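Local atomic coordinates of H127A/Y244A mutant of alginate lyase AlyC3 in complex with dimannuronate (Psychromonas sp., PDB entry 7C8F), a protein that probably depolymerises alginate by beta-elimination as a PL7-family lyase, captured here as an engineered double mutant with dimannuronate bound. Residues B[33-38]-B[70-75]; B[27-32]-B[78-83]; B[86-91]-B[229-234]. All blocks are in the same frame, centred on the assembly; numbering follows the deposited sequence. Where two conformers were deposited one is given.

Interactions 1 and 2 are neighbours and interaction 3 stands apart. Strand 27-31 of interaction 2 runs on into the turn of interaction 1, and strand 67-72 precedes strand 77-82; the centres of the two interactions are about 15 Å apart and they touch where Asn78 ND2 reaches Lys70 O, probably as a hydrogen bond, and where Met71 packs on Ile31. Segment 86-91 of interaction 3 comes shortly after segment 78-83, yet the centre of interaction 3 is about 23 Å from that of interaction 2 and about 33 Å from that of interaction 1. Bound mannuronate lies about 6 Å from the side chain of Glu79, 8 Å from Trp231 and 12 Å from Met71.

Interaction 1: residues B[33-38]-B[70-75]; sequences DAEGKK and KMKNDH
Ala34 rests its methyl group on the side chain of Lys72, and this carries the apolar part of the contact. Its CB points toward segment 70-75 and lies 3.6 Å from Lys72 CG; the same methyl meets Lys72 CE at 3.7 Å, so the aliphatic length of the lysine passes across it. Met71 adds its sulphur, with SD 3.9 Å from Ala34 CB. CG of Met71 stands anti to its backbone N (chi1 -176°); the bend at chi2 sets SD by Ala34 CB, while chi3 carries CE off toward Ile31.

The charged part is a salt bridge at the surface, Lys72 NZ to Glu35 OE2 at 2.9 Å, which uses the anti lone pair of that oxygen. Both chains are extended beyond CG and cross obliquely, meeting through their charged ends. Solvent around the exposed Glu35 would be expected to screen the pair. Asn73 ND2 lies 3.0 Å from Ala34 O.

A backbone bond and a side-chain bond shape the loop that presents Ala34. Residues 33-36 form a type I beta turn, with Gly36 N bonded to Asp33 O, and Asp33 OD1 accepts from Glu35 N at 3.0 Å to make an Asx turn. Here the donor comes from above the carboxylate plane, 48° out of it.

In the concanavalin-like beta-jelly-roll of this lyase family, the turn belongs to the loop joining strand 27-31 to strand 42-44 and leans on the end of strand 67-72, which lies between strands 58-60 and 250-264 in the seven-stranded antiparallel sheet. Ala34 also touches Tyr57, Lys72 touches Met250 on strand 250-264, and Met71 O accepts from Asn244 ND2 and Ser251 OG.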
loop_
_atom_site.group_PDB
_atom_site.type_symbol
_atom_site.label_atom_id
_atom_site.label_comp_id
_atom_site.label_asym_id
_atom_site.label_seq_id
_atom_site.Cartn_x
_atom_site.Cartn_y
_atom_site.Cartn_z
ATOM N N ASP B 33 19.769 15.045 -20.552
ATOM C CA ASP B 33 20.552 15.898 -21.414
ATOM C C ASP B 33 21.701 16.199 -20.438
ATOM O O ASP B 33 21.507 16.798 -19.450
ATOM C CB ASP B 33 19.772 17.152 -21.771
ATOM C CG ASP B 33 20.612 18.218 -22.452
ATOM O OD1 ASP B 33 21.798 18.090 -22.578
ATOM O OD2 ASP B 33 20.008 19.197 -22.822
ATOM N N ALA B 34 22.873 15.701 -20.761
ATOM C CA ALA B 34 24.016 15.854 -19.866
ATOM C C ALA B 34 24.294 17.316 -19.548
ATOM O O ALA B 34 24.801 17.627 -18.466
ATOM C CB ALA B 34 25.252 15.180 -20.463
ATOM N N GLU B 35 23.960 18.229 -20.463
ATOM C CA GLU B 35 24.203 19.651 -20.261
ATOM C C GLU B 35 22.917 20.453 -20.080
ATOM O O GLU B 35 22.916 21.678 -20.228
ATOM C CB GLU B 35 25.115 20.200 -21.358
ATOM C CG GLU B 35 26.516 19.622 -21.204
ATOM C CD GLU B 35 27.462 20.012 -22.302
ATOM O OE1 GLU B 35 27.074 20.838 -23.147
ATOM O OE2 GLU B 35 28.596 19.487 -22.314
ATOM N N GLY B 36 21.867 19.779 -19.680
ATOM C CA GLY B 36 20.639 20.441 -19.392
ATOM C C GLY B 36 20.517 20.675 -17.889
ATOM O O GLY B 36 21.421 20.478 -17.171
ATOM N N LYS B 37 19.363 21.081 -17.466
ATOM C CA LYS B 37 19.111 21.326 -16.061
ATOM C C LYS B 37 19.319 20.145 -15.134
ATOM O O LYS B 37 19.295 19.013 -15.531
ATOM C CB LYS B 37 17.738 21.841 -15.904
ATOM C CG LYS B 37 17.507 23.092 -16.686
ATOM C CD LYS B 37 16.435 23.890 -16.040
ATOM C CE LYS B 37 16.121 25.130 -16.833
ATOM N NZ LYS B 37 14.952 25.851 -16.267
ATOM N N LYS B 38 19.523 20.442 -13.866
ATOM C CA LYS B 38 19.751 19.390 -12.893
ATOM C C LYS B 38 18.617 18.401 -12.865
ATOM O O LYS B 38 17.454 18.755 -12.913
ATOM C CB LYS B 38 19.929 19.936 -11.493
ATOM C CG LYS B 38 20.886 21.064 -11.369
ATOM C CD LYS B 38 22.336 20.678 -11.464
ATOM C CE LYS B 38 23.173 21.400 -10.419
ATOM N NZ LYS B 38 22.470 22.507 -9.723
ATOM N N LYS B 70 26.240 5.646 -21.407
ATOM C CA LYS B 70 27.094 6.595 -20.707
ATOM C C LYS B 70 26.263 7.755 -20.181
ATOM O O LYS B 70 25.212 8.087 -20.736
ATOM C CB LYS B 70 28.165 7.153 -21.660
ATOM C CG LYS B 70 29.063 6.074 -22.258
ATOM C CD LYS B 70 29.909 6.600 -23.422
ATOM C CE LYS B 70 31.280 7.049 -22.970
ATOM N NZ LYS B 70 32.113 7.456 -24.141
ATOM N N MET B 71 26.741 8.381 -19.112
ATOM C CA MET B 71 26.161 9.628 -18.637
ATOM C C MET B 71 27.145 10.341 -17.724
ATOM O O MET B 71 27.859 9.700 -16.944
ATOM C CB MET B 71 24.845 9.389 -17.881
ATOM C CG MET B 71 24.120 10.669 -17.435
ATOM S SD MET B 71 23.914 11.903 -18.743
ATOM C CE MET B 71 23.134 10.930 -20.037
ATOM N N LYS B 72 27.150 11.653 -17.779
ATOM C CA LYS B 72 27.951 12.482 -16.889
ATOM C C LYS B 72 27.094 13.275 -15.934
ATOM O O LYS B 72 25.963 13.547 -16.194
ATOM C CB LYS B 72 28.900 13.406 -17.665
ATOM C CG LYS B 72 28.250 14.422 -18.551
ATOM C CD LYS B 72 29.246 15.521 -18.918
ATOM C CE LYS B 72 28.691 16.466 -19.960
ATOM N NZ LYS B 72 29.513 17.704 -20.177
ATOM N N ASN B 73 27.689 13.626 -14.815
ATOM C CA ASN B 73 27.119 14.434 -13.761
ATOM C C ASN B 73 26.278 13.699 -12.754
ATOM O O ASN B 73 25.667 12.754 -13.062
ATOM C CB ASN B 73 26.402 15.694 -14.270
ATOM C CG ASN B 73 27.252 16.512 -15.213
ATOM O OD1 ASN B 73 28.408 16.711 -15.004
ATOM N ND2 ASN B 73 26.647 16.993 -16.245
ATOM N N ASP B 74 26.293 14.205 -11.547
ATOM C CA ASP B 74 25.596 13.629 -10.448
ATOM C C ASP B 74 24.113 13.658 -10.682
ATOM O O ASP B 74 23.609 14.626 -11.142
ATOM C CB ASP B 74 25.968 14.376 -9.170
ATOM C CG ASP B 74 25.694 13.598 -7.909
ATOM O OD1 ASP B 74 25.537 12.401 -7.976
ATOM O OD2 ASP B 74 25.674 14.192 -6.845
ATOM N N HIS B 75 23.450 12.546 -10.374
ATOM C CA HIS B 75 21.997 12.404 -10.425
ATOM C C HIS B 75 21.425 12.364 -11.835
ATOM O O HIS B 75 20.196 12.357 -11.995
ATOM C CB HIS B 75 21.275 13.453 -9.575
ATOM C CG HIS B 75 21.816 13.562 -8.184
ATOM N ND1 HIS B 75 22.354 14.727 -7.683
ATOM C CD2 HIS B 75 21.926 12.641 -7.197
ATOM C CE1 HIS B 75 22.759 14.524 -6.441
ATOM N NE2 HIS B 75 22.511 13.267 -6.122
#

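Interaction 2: residues B[27-32]-B[78-83]; sequences SELQIS and NEVRVH. With MLI (malonate ion), chain F.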
loop_
_atom_site.group_PDB
_atom_site.type_symbol
_atom_site.label_atom_id
_atom_site.label_comp_id
_atom_site.label_asym_id
_atom_site.label_seq_id
_atom_site.Cartn_x
_atom_site.Cartn_y
_atom_site.Cartn_z
ATOM N N SER B 27 10.307 -1.497 -24.222
ATOM C CA SER B 27 10.745 -0.376 -23.430
ATOM C C SER B 27 10.733 0.985 -24.079
ATOM O O SER B 27 10.390 1.130 -25.209
ATOM C CB SER B 27 12.217 -0.604 -23.021
ATOM O OG SER B 27 12.464 -1.871 -22.496
ATOM N N GLU B 28 11.132 1.970 -23.295
ATOM C CA GLU B 28 11.370 3.324 -23.747
ATOM C C GLU B 28 12.741 3.740 -23.230
ATOM O O GLU B 28 13.246 3.096 -22.393
ATOM C CB GLU B 28 10.292 4.323 -23.333
ATOM C CG GLU B 28 10.133 4.534 -21.850
ATOM C CD GLU B 28 8.949 5.415 -21.542
ATOM O OE1 GLU B 28 7.889 5.174 -22.093
ATOM O OE2 GLU B 28 9.129 6.329 -20.761
ATOM N N LEU B 29 13.302 4.812 -23.761
ATOM C CA LEU B 29 14.586 5.345 -23.323
ATOM C C LEU B 29 14.331 6.592 -22.491
ATOM O O LEU B 29 13.616 7.500 -22.929
ATOM C CB LEU B 29 15.471 5.700 -24.523
ATOM C CG LEU B 29 16.855 6.246 -24.162
ATOM C CD1 LEU B 29 17.726 5.174 -23.489
ATOM C CD2 LEU B 29 17.552 6.797 -25.405
ATOM N N GLN B 30 14.871 6.611 -21.277
ATOM C CA GLN B 30 14.758 7.748 -20.369
ATOM C C GLN B 30 16.177 8.239 -20.142
ATOM O O GLN B 30 16.983 7.560 -19.496
ATOM C CB GLN B 30 14.082 7.332 -19.056
ATOM C CG GLN B 30 12.696 6.717 -19.285
ATOM C CD GLN B 30 11.910 6.434 -18.012
ATOM O OE1 GLN B 30 12.461 6.402 -16.905
ATOM N NE2 GLN B 30 10.604 6.223 -18.174
ATOM N N ILE B 31 16.502 9.360 -20.751
ATOM C CA ILE B 31 17.853 9.860 -20.748
ATOM C C ILE B 31 17.969 11.347 -20.489
ATOM O O ILE B 31 17.240 12.109 -21.002
ATOM C CB ILE B 31 18.509 9.487 -22.094
ATOM C CG1 ILE B 31 19.971 9.883 -22.175
ATOM C CG2 ILE B 31 17.726 10.040 -23.259
ATOM C CD1 ILE B 31 20.649 9.311 -23.366
ATOM N N SER B 32 18.916 11.703 -19.657
ATOM C CA SER B 32 19.171 13.068 -19.338
ATOM C C SER B 32 19.962 13.746 -20.448
ATOM O O SER B 32 20.689 13.136 -21.143
ATOM C CB SER B 32 20.046 13.101 -18.091
ATOM O OG SER B 32 19.406 12.598 -16.973
ATOM N N ASN B 78 20.626 7.432 -17.704
ATOM C CA ASN B 78 20.494 7.002 -19.091
ATOM C C ASN B 78 20.080 5.530 -19.035
ATOM O O ASN B 78 20.924 4.658 -18.813
ATOM C CB ASN B 78 21.812 7.192 -19.822
ATOM C CG ASN B 78 21.778 6.653 -21.233
ATOM O OD1 ASN B 78 20.728 6.255 -21.734
ATOM N ND2 ASN B 78 22.937 6.649 -21.893
ATOM N N GLU B 79 18.788 5.268 -19.204
ATOM C CA GLU B 79 18.263 3.949 -18.901
ATOM C C GLU B 79 17.181 3.541 -19.880
ATOM O O GLU B 79 16.359 4.363 -20.298
ATOM C CB GLU B 79 17.619 3.917 -17.503
ATOM C CG GLU B 79 18.605 4.121 -16.359
ATOM C CD GLU B 79 17.919 4.464 -15.056
ATOM O OE1 GLU B 79 17.005 5.325 -15.049
ATOM O OE2 GLU B 79 18.297 3.861 -14.033
ATOM N N VAL B 80 17.172 2.261 -20.226
ATOM C CA VAL B 80 16.012 1.643 -20.856
ATOM C C VAL B 80 15.030 1.263 -19.753
ATOM O O VAL B 80 15.411 0.628 -18.760
ATOM C CB VAL B 80 16.440 0.414 -21.673
ATOM C CG1 VAL B 80 15.258 -0.475 -21.979
ATOM C CG2 VAL B 80 17.131 0.841 -22.975
ATOM N N ARG B 81 13.768 1.661 -19.918
ATOM C CA ARG B 81 12.708 1.465 -18.931
ATOM C C ARG B 81 11.697 0.510 -19.549
ATOM O O ARG B 81 11.009 0.871 -20.510
ATOM C CB ARG B 81 12.072 2.806 -18.546
ATOM C CG ARG B 81 11.074 2.763 -17.382
ATOM C CD ARG B 81 9.647 2.409 -17.823
ATOM N NE ARG B 81 8.655 2.899 -16.854
ATOM C CZ ARG B 81 7.657 2.193 -16.332
ATOM N NH1 ARG B 81 6.813 2.779 -15.474
ATOM N NH2 ARG B 81 7.446 0.928 -16.688
ATOM N N VAL B 82 11.647 -0.718 -19.042
ATOM C CA VAL B 82 10.716 -1.715 -19.560
ATOM C C VAL B 82 9.299 -1.304 -19.177
ATOM O O VAL B 82 9.019 -0.981 -18.020
ATOM C CB VAL B 82 11.083 -3.118 -19.044
ATOM C CG1 VAL B 82 10.145 -4.169 -19.614
ATOM C CG2 VAL B 82 12.548 -3.459 -19.392
ATOM N N HIS B 83 8.391 -1.306 -20.161
ATOM C CA HIS B 83 7.089 -0.660 -19.982
ATOM C C HIS B 83 6.165 -1.360 -18.993
ATOM O O HIS B 83 5.328 -0.694 -18.371
ATOM C CB HIS B 83 6.392 -0.528 -21.329
ATOM C CG HIS B 83 6.854 0.656 -22.110
ATOM N ND1 HIS B 83 7.147 0.599 -23.457
ATOM C CD2 HIS B 83 7.052 1.941 -21.730
ATOM C CE1 HIS B 83 7.498 1.805 -23.874
ATOM N NE2 HIS B 83 7.446 2.636 -22.848
HETATM C C1 MLI F . 8.562 7.320 -14.459
HETATM C C2 MLI F . 8.837 8.386 -15.480
HETATM C C3 MLI F . 8.189 6.023 -15.108
HETATM O O6 MLI F . 9.921 8.934 -15.459
HETATM O O7 MLI F . 8.009 8.700 -16.305
HETATM O O8 MLI F . 8.952 5.528 -15.902
HETATM O O9 MLI F . 7.144 5.575 -14.789
HETATM O O HOH W 1 14.580 7.223 -15.597
HETATM O O HOH W 2 16.613 7.406 -16.717
#
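Ser27 to Ile31 and Asn78 to Val82 pair as antiparallel strands, their axes 4.5 Å apart at closest approach and 151° apart in direction, with Glu28-Arg81 and Gln30-Glu79 as the hydrogen-bonded pairs and four backbone bonds in all. Beyond the last pair, His83 NE2 donates to Glu28 OE1 at 2.7 Å. The carboxylate oxygen lies in the ring plane, while the carboxylate itself stands almost perpendicular to the ring, 88° away, and is met on its anti side. Glu28 OE2 accepts from Gln30 NE2 at 3.0 Å, which helps fix the amide.

That amide nitrogen has a second acceptor, O8 of a malonate probably taken from the crystallisation liquor, at 2.9 Å. Arg81 NE reaches the same O8 at 2.8 Å, and Arg81 NH1 takes malonate O9. Amide and guanidinium are turned 72° against each other, and Gln30 NE2 lies 3.6 Å from Arg81 CG. Tyr43 and Lys128 complete the anion's site. On the same sheet face, one water bridges Gln30 OE1 and Glu79 OE1, and another links Gln30 O to that carboxylate oxygen.

The other face is mostly apolar: Ile31 lies alongside Asn78, its CD1 3.5 Å from Asn78 OD1, a buried oxygen with no polar partner in the model, whereas Asn78 ND2 is bonded to Lys70 O.

Chemically, Gln30 and Arg81 can hold a carboxylate through three N-H bonds, with Glu28 behind holding the Gln30 amide, and the salt bridges of Glu79 OE1 to Lys239 and to Arg77, a glycan-pocket residue, tie the strand to that pocket.

Interaction 3: residues B[86-91]-B[229-234]; sequences FRTDLP and DYWRHL
Asp89 and Arg232 meet through their CB atoms, 3.6 Å apart, and their side chains then cross at about a right angle. Arg232 CG lies between its backbone N and carbonyl carbon (chi1 66°), and the chain beyond runs extended to NE, carrying the guanidinium away from segment 86-91. The carboxylate of Asp89, lying across the Arg232 backbone oxygen with CG 3.5 Å from Arg232 O, is held by Arg87 of its own loop. Arg87 grips it side-on, NE to OD1 at 2.9 Å and NH2 to OD2 at 2.9 Å, with both oxygens close to the guanidinium plane. Arg232 is anchored on its own side by NH1 to Asp229 O at 3.0 Å, from above the carbonyl plane; Arg232 N reaches that oxygen from its opposite face.

Thr88 approaches Trp231 obliquely, its OG1 4.1 Å from CD1 and at the edge of the indole. One face of that indole is covered by Leu234, whose CD1 sits 3.6 Å above the ring centre. A water bridges the two loops: Thr88 N donates to it at 2.8 Å, and it is hydrogen-bonded to the carbonyl oxygens of Arg232 and Leu234 as well.

Asp89 and Arg232 also serve the dimer, since Arg232 NE forms a salt bridge with Asp89 of the second subunit and Asp89 OD2 returns it to Arg232 there. Within the chain, the contact joins the loop between strands 77-82 and 93-103 to the loop between strands 221-227 and 235-240. Thr88 packs on Ser236 and Val209, while Trp231 leans on Asn127 of strand 119-129 and bonds Ser236 through NE1.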
loop_
_atom_site.group_PDB
_atom_site.type_symbol
_atom_site.label_atom_id
_atom_site.label_comp_id
_atom_site.label_asym_id
_atom_site.label_seq_id
_atom_site.Cartn_x
_atom_site.Cartn_y
_atom_site.Cartn_z
ATOM N N PHE B 86 4.398 -4.436 -13.402
ATOM C CA PHE B 86 3.945 -5.767 -13.040
ATOM C C PHE B 86 3.661 -5.907 -11.553
ATOM O O PHE B 86 4.235 -5.211 -10.703
ATOM C CB PHE B 86 4.934 -6.857 -13.481
ATOM C CG PHE B 86 6.397 -6.544 -13.217
ATOM C CD1 PHE B 86 6.947 -6.708 -11.949
ATOM C CD2 PHE B 86 7.219 -6.132 -14.252
ATOM C CE1 PHE B 86 8.300 -6.440 -11.717
ATOM C CE2 PHE B 86 8.573 -5.863 -14.032
ATOM C CZ PHE B 86 9.111 -6.017 -12.763
ATOM N N ARG B 87 2.775 -6.841 -11.245
ATOM C CA ARG B 87 2.603 -7.279 -9.869
ATOM C C ARG B 87 3.762 -8.171 -9.462
ATOM O O ARG B 87 4.276 -8.954 -10.262
ATOM C CB ARG B 87 1.303 -8.062 -9.733
ATOM C CG ARG B 87 0.124 -7.146 -9.888
ATOM C CD ARG B 87 -1.167 -7.759 -9.473
ATOM N NE ARG B 87 -1.201 -8.249 -8.102
ATOM C CZ ARG B 87 -2.352 -8.399 -7.468
ATOM N NH1 ARG B 87 -3.471 -8.060 -8.100
ATOM N NH2 ARG B 87 -2.403 -8.871 -6.240
ATOM N N THR B 88 4.170 -8.059 -8.205
ATOM C CA THR B 88 5.319 -8.812 -7.706
ATOM C C THR B 88 4.894 -9.949 -6.794
ATOM O O THR B 88 5.755 -10.709 -6.316
ATOM C CB THR B 88 6.272 -7.886 -6.931
ATOM O OG1 THR B 88 5.648 -7.481 -5.694
ATOM C CG2 THR B 88 6.623 -6.655 -7.758
ATOM N N ASP B 89 3.589 -10.088 -6.538
ATOM C CA ASP B 89 3.084 -10.915 -5.452
ATOM C C ASP B 89 2.359 -12.168 -5.914
ATOM O O ASP B 89 1.839 -12.901 -5.068
ATOM C CB ASP B 89 2.171 -10.084 -4.532
ATOM C CG ASP B 89 1.001 -9.418 -5.270
ATOM O OD1 ASP B 89 1.104 -9.075 -6.471
ATOM O OD2 ASP B 89 -0.055 -9.225 -4.616
ATOM N N LEU B 90 2.304 -12.440 -7.227
ATOM C CA LEU B 90 1.434 -13.528 -7.642
ATOM C C LEU B 90 2.243 -14.763 -8.029
ATOM O O LEU B 90 3.339 -14.643 -8.583
ATOM C CB LEU B 90 0.560 -13.102 -8.826
ATOM C CG LEU B 90 -0.365 -11.918 -8.523
ATOM C CD1 LEU B 90 -1.093 -11.520 -9.784
ATOM C CD2 LEU B 90 -1.359 -12.260 -7.416
ATOM N N PRO B 91 1.738 -15.965 -7.733
ATOM C CA PRO B 91 2.546 -17.172 -7.967
ATOM C C PRO B 91 2.678 -17.537 -9.430
ATOM O O PRO B 91 3.633 -18.233 -9.795
ATOM C CB PRO B 91 1.794 -18.259 -7.183
ATOM C CG PRO B 91 0.369 -17.778 -7.167
ATOM C CD PRO B 91 0.439 -16.266 -7.105
ATOM N N ASP B 229 6.928 -9.750 0.381
ATOM C CA ASP B 229 5.494 -9.685 0.701
ATOM C C ASP B 229 5.083 -8.226 1.016
ATOM O O ASP B 229 4.043 -7.798 0.660
ATOM C CB ASP B 229 5.238 -10.599 1.913
ATOM C CG ASP B 229 3.777 -10.915 2.205
ATOM O OD1 ASP B 229 2.925 -10.685 1.439
ATOM O OD2 ASP B 229 3.595 -11.483 3.244
ATOM N N TYR B 230 5.951 -7.519 1.694
ATOM C CA TYR B 230 5.698 -6.137 2.074
ATOM C C TYR B 230 5.450 -5.153 0.929
ATOM O O TYR B 230 4.906 -4.128 1.141
ATOM C CB TYR B 230 6.849 -5.591 2.948
ATOM C CG TYR B 230 8.219 -5.638 2.291
ATOM C CD1 TYR B 230 8.632 -4.630 1.464
ATOM C CD2 TYR B 230 9.064 -6.694 2.505
ATOM C CE1 TYR B 230 9.836 -4.687 0.844
ATOM C CE2 TYR B 230 10.278 -6.757 1.905
ATOM C CZ TYR B 230 10.647 -5.764 1.074
ATOM O OH TYR B 230 11.868 -5.838 0.498
ATOM N N TRP B 231 5.883 -5.526 -0.261
ATOM C CA TRP B 231 5.783 -4.721 -1.458
ATOM C C TRP B 231 4.616 -5.089 -2.365
ATOM O O TRP B 231 4.474 -4.570 -3.403
ATOM C CB TRP B 231 7.060 -4.956 -2.251
ATOM C CG TRP B 231 7.515 -3.933 -3.251
ATOM C CD1 TRP B 231 7.438 -4.017 -4.580
ATOM C CD2 TRP B 231 8.189 -2.721 -2.967
ATOM N NE1 TRP B 231 7.994 -2.933 -5.169
ATOM C CE2 TRP B 231 8.475 -2.112 -4.189
ATOM C CE3 TRP B 231 8.579 -2.086 -1.791
ATOM C CZ2 TRP B 231 9.136 -0.904 -4.260
ATOM C CZ3 TRP B 231 9.218 -0.900 -1.878
ATOM C CH2 TRP B 231 9.498 -0.330 -3.099
ATOM N N ARG B 232 3.816 -6.018 -1.912
ATOM C CA ARG B 232 2.751 -6.600 -2.724
ATOM C C ARG B 232 1.792 -5.694 -3.453
ATOM O O ARG B 232 1.371 -6.028 -4.540
ATOM C CB ARG B 232 1.983 -7.660 -1.925
ATOM C CG ARG B 232 1.194 -7.157 -0.739
ATOM C CD ARG B 232 0.734 -8.291 0.160
ATOM N NE ARG B 232 -0.016 -7.885 1.339
ATOM C CZ ARG B 232 0.535 -7.568 2.491
ATOM N NH1 ARG B 232 1.822 -7.544 2.633
ATOM N NH2 ARG B 232 -0.197 -7.266 3.513
ATOM N N HIS B 233 1.496 -4.567 -2.829
ATOM C CA HIS B 233 0.556 -3.618 -3.428
ATOM C C HIS B 233 1.174 -2.735 -4.506
ATOM O O HIS B 233 0.431 -2.008 -5.183
ATOM C CB HIS B 233 -0.018 -2.699 -2.343
ATOM C CG HIS B 233 1.038 -2.011 -1.527
ATOM N ND1 HIS B 233 2.024 -2.706 -0.861
ATOM C CD2 HIS B 233 1.261 -0.698 -1.272
ATOM C CE1 HIS B 233 2.802 -1.854 -0.216
ATOM N NE2 HIS B 233 2.354 -0.629 -0.435
ATOM N N LEU B 234 2.494 -2.761 -4.691
ATOM C CA LEU B 234 3.167 -1.804 -5.564
ATOM C C LEU B 234 3.475 -2.434 -6.920
ATOM O O LEU B 234 4.268 -3.377 -7.011
ATOM C CB LEU B 234 4.440 -1.291 -4.887
ATOM C CG LEU B 234 4.160 -0.494 -3.609
ATOM C CD1 LEU B 234 5.464 -0.244 -2.856
ATOM C CD2 LEU B 234 3.471 0.826 -3.963
HETATM O O HOH W 3 3.469 -5.935 -6.462
#